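Local structure of Non-catalytic protein 1 (Piromyces equi, 1WCU) at residues Y65-T70 / M131-Y136; T70-L75 / V119-A124. The protein probably serves as a family 29 carbohydrate-binding module, attaching to polysaccharide ligands without catalysing a reaction itself. One frame throughout, in Å; residues are numbered along the deposited sequence. Where two conformers were deposited one is given.

Interaction 1 of 2, residues Y65-T70 / M131-Y136; sequences YLQVKT and MRYIIY
Tyr-65 O takes two donors from the strand across: Ile-135 N at 2.9 Å, nearly straight, and the weaker CA-H of Ile-134. Tyr-65 N returns a bond to Ile-135 O, which completes a hydrogen-bonded antiparallel pair. Gln-67 and Arg-132 form a second such pair. Gln-67 N reaches Arg-132 O at 2.9 Å, and Arg-132 N reaches Gln-67 O. Between the two pairs strand 131-136 has one residue more than strand 65-70. This is a beta bulge, with Tyr-133 and Ile-134 both opposite Leu-66. Tyr-133 takes positive phi and psi here, and its O receives the CA-H of Leu-66 at 3.4 Å from CA. The same carbonyl lies at the edge of the Tyr-65 ring, 3.2 Å from CD1. The strands belong to one of the two antiparallel sheets of a beta-sandwich. It also holds strand 101-109, where Glu-103 bonds Tyr-65 OH. Gln-67 CG is set beside its own backbone N (chi1 -60°), and the chain then runs extended. Its amide meets the rim of the Tyr-133 ring. CD2 of Tyr-133 is 3.4 Å from Gln-67 CD, with OE1 and NE2 at much the same distance and the planes 64° apart. A water links Gln-67 NE2, weakly, to Arg-132 NH1, while Asn-34 and Asp-33 hold the guanidinium by backbone carbonyls. An alanine at Gln-67 has no amide, and would probably open a gap at the Tyr-133 ring edge and leave the water held less firmly. On the other face, Leu-66 CD1 packs 4.0 Å from Met-131 SD.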
loop_
_atom_site.group_PDB
_atom_site.type_symbol
_atom_site.label_atom_id
_atom_site.label_comp_id
_atom_site.label_asym_id
_atom_site.label_seq_id
_atom_site.Cartn_x
_atom_site.Cartn_y
_atom_site.Cartn_z
ATOM N N TYR A 65 -0.070 4.010 -6.021
ATOM C CA TYR A 65 -0.932 3.265 -6.941
ATOM C C TYR A 65 -0.969 1.811 -6.500
ATOM O O TYR A 65 0.066 1.245 -6.111
ATOM C CB TYR A 65 -0.387 3.349 -8.370
ATOM C CG TYR A 65 -1.089 2.465 -9.367
ATOM C CD1 TYR A 65 -0.729 1.145 -9.513
ATOM C CD2 TYR A 65 -2.109 2.957 -10.172
ATOM C CE1 TYR A 65 -1.372 0.321 -10.441
ATOM C CE2 TYR A 65 -2.761 2.134 -11.092
ATOM C CZ TYR A 65 -2.384 0.830 -11.216
ATOM O OH TYR A 65 -3.024 -0.005 -12.126
ATOM N N LEU A 66 -2.142 1.194 -6.570
ATOM C CA LEU A 66 -2.254 -0.271 -6.500
ATOM C C LEU A 66 -3.581 -0.724 -7.072
ATOM O O LEU A 66 -4.501 0.096 -7.269
ATOM C CB LEU A 66 -2.078 -0.790 -5.066
ATOM C CG LEU A 66 -3.265 -0.668 -4.108
ATOM C CD1 LEU A 66 -3.002 -1.485 -2.839
ATOM C CD2 LEU A 66 -3.538 0.761 -3.758
ATOM N N GLN A 67 -3.663 -2.022 -7.327
ATOM C CA GLN A 67 -4.923 -2.676 -7.681
ATOM C C GLN A 67 -5.378 -3.571 -6.527
ATOM O O GLN A 67 -4.564 -4.267 -5.908
ATOM C CB GLN A 67 -4.775 -3.492 -8.966
ATOM C CG GLN A 67 -4.365 -2.649 -10.162
ATOM C CD GLN A 67 -4.276 -3.411 -11.467
ATOM O OE1 GLN A 67 -3.765 -2.874 -12.467
ATOM N NE2 GLN A 67 -4.728 -4.653 -11.471
ATOM N N VAL A 68 -6.683 -3.543 -6.259
ATOM C CA VAL A 68 -7.274 -4.333 -5.174
ATOM C C VAL A 68 -8.490 -5.098 -5.692
ATOM O O VAL A 68 -9.276 -4.556 -6.481
ATOM C CB VAL A 68 -7.735 -3.444 -4.011
ATOM C CG1 VAL A 68 -8.214 -4.303 -2.839
ATOM C CG2 VAL A 68 -6.606 -2.529 -3.569
ATOM N N LYS A 69 -8.641 -6.347 -5.232
ATOM C CA LYS A 69 -9.831 -7.177 -5.440
ATOM C C LYS A 69 -10.197 -7.711 -4.077
ATOM O O LYS A 69 -9.362 -8.312 -3.407
ATOM C CB LYS A 69 -9.521 -8.333 -6.402
ATOM C CG LYS A 69 -10.666 -9.324 -6.546
ATOM C CD LYS A 69 -10.328 -10.436 -7.526
ATOM C CE LYS A 69 -9.351 -11.410 -6.992
ATOM N NZ LYS A 69 -9.146 -12.539 -7.970
ATOM N N THR A 70 -11.435 -7.504 -3.644
ATOM C CA THR A 70 -11.850 -7.931 -2.306
ATOM C C THR A 70 -13.349 -7.801 -2.098
ATOM O O THR A 70 -14.003 -6.983 -2.748
ATOM C CB THR A 70 -11.116 -7.087 -1.206
ATOM O OG1 THR A 70 -11.392 -7.637 0.093
ATOM C CG2 THR A 70 -11.535 -5.638 -1.232
ATOM N N MET A 131 -4.127 -7.978 -3.698
ATOM C CA MET A 131 -3.486 -6.780 -4.247
ATOM C C MET A 131 -2.477 -7.138 -5.333
ATOM O O MET A 131 -1.811 -8.168 -5.257
ATOM C CB MET A 131 -2.776 -5.996 -3.129
ATOM C CG MET A 131 -3.764 -5.377 -2.166
ATOM S SD MET A 131 -3.019 -4.803 -0.643
ATOM C CE MET A 131 -3.117 -6.287 0.322
ATOM N N ARG A 132 -2.346 -6.248 -6.316
ATOM C CA ARG A 132 -1.316 -6.355 -7.341
ATOM C C ARG A 132 -0.777 -4.972 -7.677
ATOM O O ARG A 132 -1.457 -3.970 -7.468
ATOM C CB ARG A 132 -1.872 -6.984 -8.632
ATOM C CG ARG A 132 -2.202 -8.454 -8.516
ATOM C CD ARG A 132 -2.888 -8.976 -9.779
ATOM N NE ARG A 132 -3.189 -10.400 -9.657
ATOM C CZ ARG A 132 -4.008 -11.079 -10.456
ATOM N NH1 ARG A 132 -4.601 -10.476 -11.470
ATOM N NH2 ARG A 132 -4.254 -12.354 -10.212
ATOM N N TYR A 133 0.429 -4.929 -8.228
ATOM C CA TYR A 133 0.997 -3.700 -8.799
ATOM C C TYR A 133 0.992 -2.536 -7.799
ATOM O O TYR A 133 0.482 -1.457 -8.085
ATOM C CB TYR A 133 0.306 -3.313 -10.125
ATOM C CG TYR A 133 0.085 -4.460 -11.089
ATOM C CD1 TYR A 133 1.140 -5.140 -11.669
ATOM C CD2 TYR A 133 -1.197 -4.866 -11.381
ATOM C CE1 TYR A 133 0.889 -6.234 -12.562
ATOM C CE2 TYR A 133 -1.457 -5.910 -12.235
ATOM C CZ TYR A 133 -0.430 -6.589 -12.818
ATOM O OH TYR A 133 -0.765 -7.635 -13.665
ATOM N N ILE A 134 1.591 -2.775 -6.645
ATOM C CA ILE A 134 1.770 -1.750 -5.634
ATOM C C ILE A 134 2.999 -0.939 -6.025
ATOM O O ILE A 134 4.120 -1.451 -6.021
ATOM C CB ILE A 134 1.953 -2.351 -4.224
ATOM C CG1 ILE A 134 0.746 -3.230 -3.861
ATOM C CG2 ILE A 134 2.129 -1.210 -3.216
ATOM C CD1 ILE A 134 0.936 -4.004 -2.560
ATOM N N ILE A 135 2.782 0.322 -6.384
ATOM C CA ILE A 135 3.827 1.167 -6.967
ATOM C C ILE A 135 3.743 2.561 -6.366
ATOM O O ILE A 135 2.681 3.169 -6.353
ATOM C CB ILE A 135 3.682 1.298 -8.517
ATOM C CG1 ILE A 135 3.741 -0.078 -9.193
ATOM C CG2 ILE A 135 4.749 2.240 -9.089
ATOM C CD1 ILE A 135 3.266 -0.081 -10.627
ATOM N N TYR A 136 4.861 3.077 -5.884
ATOM C CA TYR A 136 4.973 4.466 -5.442
ATOM C C TYR A 136 5.693 5.311 -6.494
ATOM O O TYR A 136 6.692 4.888 -7.050
ATOM C CB TYR A 136 5.766 4.539 -4.127
ATOM C CG TYR A 136 6.140 5.968 -3.778
ATOM C CD1 TYR A 136 5.193 6.846 -3.241
ATOM C CD2 TYR A 136 7.406 6.468 -4.037
ATOM C CE1 TYR A 136 5.497 8.160 -2.966
ATOM C CE2 TYR A 136 7.730 7.807 -3.748
ATOM C CZ TYR A 136 6.778 8.641 -3.223
ATOM O OH TYR A 136 7.087 9.963 -2.952
HETATM O O HOH W 1 -4.530 -7.523 -12.534
#

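Interaction 2 of 2, residues T70-L75 / V119-A124; sequences TETEGL and VQDGPA
Leu-75 and Gln-120 are joined by two backbone hydrogen bonds. Gln-120 N gives to Leu-75 O at 2.9 Å, and Leu-75 N gives to Gln-120 O. The two side chains lie on the same face of the sheet. Gln-120 NE2 finds its partner elsewhere, at Tyr-45 O. A third backbone bond lies beyond this pair: Gly-122 N reaches Glu-73 O at 3.2 Å, on a lone pair in the carbonyl plane. Gly-74 comes between, its CA 3.3 Å from Gln-120 O in a CA-H...O contact. A CB on Gly-74 would collide with that oxygen. The contact lies at one margin of the five-stranded sheet of the beta-sandwich, where strand 74-79 begins beside strand 116-121. Residues 71-73 bring the chain in from strand 62-70 of the other sheet. Asp-121 opens a type I beta turn that ends at Ala-124. One side-chain hydrogen bond crosses the contact: Thr-72 OG1 donates to Asp-121 OD1 at 2.9 Å, on the syn side and 18° out of the carboxylate plane. Thr-72 OG1 is anti to its own backbone N (chi1 -170°), which places it at this oxygen. Ser-125 bonds the second oxygen, OD2, so both ends of the buried carboxylate are held. Thr-72 is fixed in turn by an ST turn, its N giving to Thr-70 OG1. Pro-123 adds van der Waals contact. Its CG lies 3.7 Å from Glu-73 CG, the two side chains crossing at about a right angle, and it also touches the Thr-72 hydroxyl oxygen.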
loop_
_atom_site.group_PDB
_atom_site.type_symbol
_atom_site.label_atom_id
_atom_site.label_comp_id
_atom_site.label_asym_id
_atom_site.label_seq_id
_atom_site.Cartn_x
_atom_site.Cartn_y
_atom_site.Cartn_z
ATOM N N THR A 70 -11.435 -7.504 -3.644
ATOM C CA THR A 70 -11.850 -7.931 -2.306
ATOM C C THR A 70 -13.349 -7.801 -2.098
ATOM O O THR A 70 -14.003 -6.983 -2.748
ATOM C CB THR A 70 -11.116 -7.087 -1.206
ATOM O OG1 THR A 70 -11.392 -7.637 0.093
ATOM C CG2 THR A 70 -11.535 -5.638 -1.232
ATOM N N GLU A 71 -13.867 -8.581 -1.146
ATOM C CA GLU A 71 -15.247 -8.452 -0.681
ATOM C C GLU A 71 -15.404 -7.558 0.556
ATOM O O GLU A 71 -16.520 -7.297 1.003
ATOM C CB GLU A 71 -15.838 -9.836 -0.407
ATOM C CG GLU A 71 -16.041 -10.694 -1.639
ATOM C CD GLU A 71 -16.746 -11.987 -1.288
ATOM O OE1 GLU A 71 -17.982 -11.958 -1.114
ATOM O OE2 GLU A 71 -16.054 -13.016 -1.147
ATOM N N THR A 72 -14.295 -7.084 1.126
ATOM C CA THR A 72 -14.357 -6.137 2.225
ATOM C C THR A 72 -13.961 -4.726 1.717
ATOM O O THR A 72 -14.123 -4.418 0.540
ATOM C CB THR A 72 -13.555 -6.646 3.458
ATOM O OG1 THR A 72 -13.828 -5.817 4.598
ATOM C CG2 THR A 72 -12.039 -6.705 3.207
ATOM N N GLU A 73 -13.511 -3.866 2.619
ATOM C CA GLU A 73 -13.189 -2.480 2.306
ATOM C C GLU A 73 -12.228 -1.986 3.363
ATOM O O GLU A 73 -12.022 -2.647 4.387
ATOM C CB GLU A 73 -14.449 -1.621 2.278
ATOM C CG GLU A 73 -15.234 -1.595 3.588
ATOM C CD GLU A 73 -16.542 -0.834 3.476
ATOM O OE1 GLU A 73 -17.285 -1.055 2.489
ATOM O OE2 GLU A 73 -16.834 -0.012 4.368
ATOM N N GLY A 74 -11.669 -0.804 3.157
ATOM C CA GLY A 74 -10.750 -0.288 4.149
ATOM C C GLY A 74 -9.978 0.940 3.756
ATOM O O GLY A 74 -10.411 1.708 2.915
ATOM N N LEU A 75 -8.834 1.132 4.417
ATOM C CA LEU A 75 -8.052 2.353 4.327
ATOM C C LEU A 75 -6.641 2.091 3.843
ATOM O O LEU A 75 -6.064 1.025 4.082
ATOM C CB LEU A 75 -7.979 3.016 5.700
ATOM C CG LEU A 75 -9.321 3.551 6.233
ATOM C CD1 LEU A 75 -9.237 4.073 7.639
ATOM C CD2 LEU A 75 -9.867 4.637 5.348
ATOM N N VAL A 119 -2.035 -0.847 4.298
ATOM C CA VAL A 119 -3.368 -1.233 3.795
ATOM C C VAL A 119 -4.035 -1.929 4.968
ATOM O O VAL A 119 -3.432 -2.815 5.566
ATOM C CB VAL A 119 -3.317 -2.158 2.566
ATOM C CG1 VAL A 119 -4.719 -2.468 2.043
ATOM C CG2 VAL A 119 -2.502 -1.501 1.455
ATOM N N GLN A 120 -5.261 -1.533 5.301
ATOM C CA GLN A 120 -5.900 -1.952 6.543
ATOM C C GLN A 120 -7.381 -2.282 6.332
ATOM O O GLN A 120 -8.079 -1.576 5.594
ATOM C CB GLN A 120 -5.712 -0.834 7.594
ATOM C CG GLN A 120 -5.925 -1.232 9.005
ATOM C CD GLN A 120 -5.226 -0.313 10.025
ATOM O OE1 GLN A 120 -4.749 0.807 9.728
ATOM N NE2 GLN A 120 -5.168 -0.791 11.237
ATOM N N ASP A 121 -7.841 -3.356 6.966
ATOM C CA ASP A 121 -9.238 -3.826 6.877
ATOM C C ASP A 121 -10.153 -3.113 7.860
ATOM O O ASP A 121 -10.197 -3.470 9.024
ATOM C CB ASP A 121 -9.286 -5.342 7.141
ATOM C CG ASP A 121 -10.656 -5.934 6.936
ATOM O OD1 ASP A 121 -11.555 -5.254 6.374
ATOM O OD2 ASP A 121 -10.802 -7.135 7.236
ATOM N N GLY A 122 -10.925 -2.149 7.370
ATOM C CA GLY A 122 -11.723 -1.294 8.249
ATOM C C GLY A 122 -12.781 -2.030 9.048
ATOM O O GLY A 122 -12.882 -1.829 10.264
ATOM N N PRO A 123 -13.594 -2.851 8.376
ATOM C CA PRO A 123 -14.583 -3.646 9.095
ATOM C C PRO A 123 -14.096 -4.781 9.987
ATOM O O PRO A 123 -14.948 -5.443 10.589
ATOM C CB PRO A 123 -15.444 -4.246 7.977
ATOM C CG PRO A 123 -15.201 -3.393 6.809
ATOM C CD PRO A 123 -13.773 -2.958 6.921
ATOM N N ALA A 124 -12.790 -5.033 10.089
ATOM C CA ALA A 124 -12.274 -6.154 10.883
ATOM C C ALA A 124 -13.004 -7.447 10.519
ATOM O O ALA A 124 -13.586 -8.122 11.360
ATOM C CB ALA A 124 -12.394 -5.849 12.369
#

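Interaction 1 lies in the core, and most of its residues are buried. Interaction 2 is further out: Gly-122 and Pro-123 of its turn and Glu-73 are exposed, while Thr-72 and Asp-121 are buried. The two contacts hold different sheets, but strand 62-70 runs through Thr-70 into the approach to strand 74-79, and strand 116-121 is followed by strand 129-137. Interaction 2 is thus nested inside the chain loop closed by interaction 1. Both use antiparallel backbone bonds. The first adds a bulge, aromatic rings and an apolar face, whereas the second adds a threonine-carboxylate bond and a proline. They meet where Met-131 SD packs 3.9 Å from Val-119 CG1, between the two sheets.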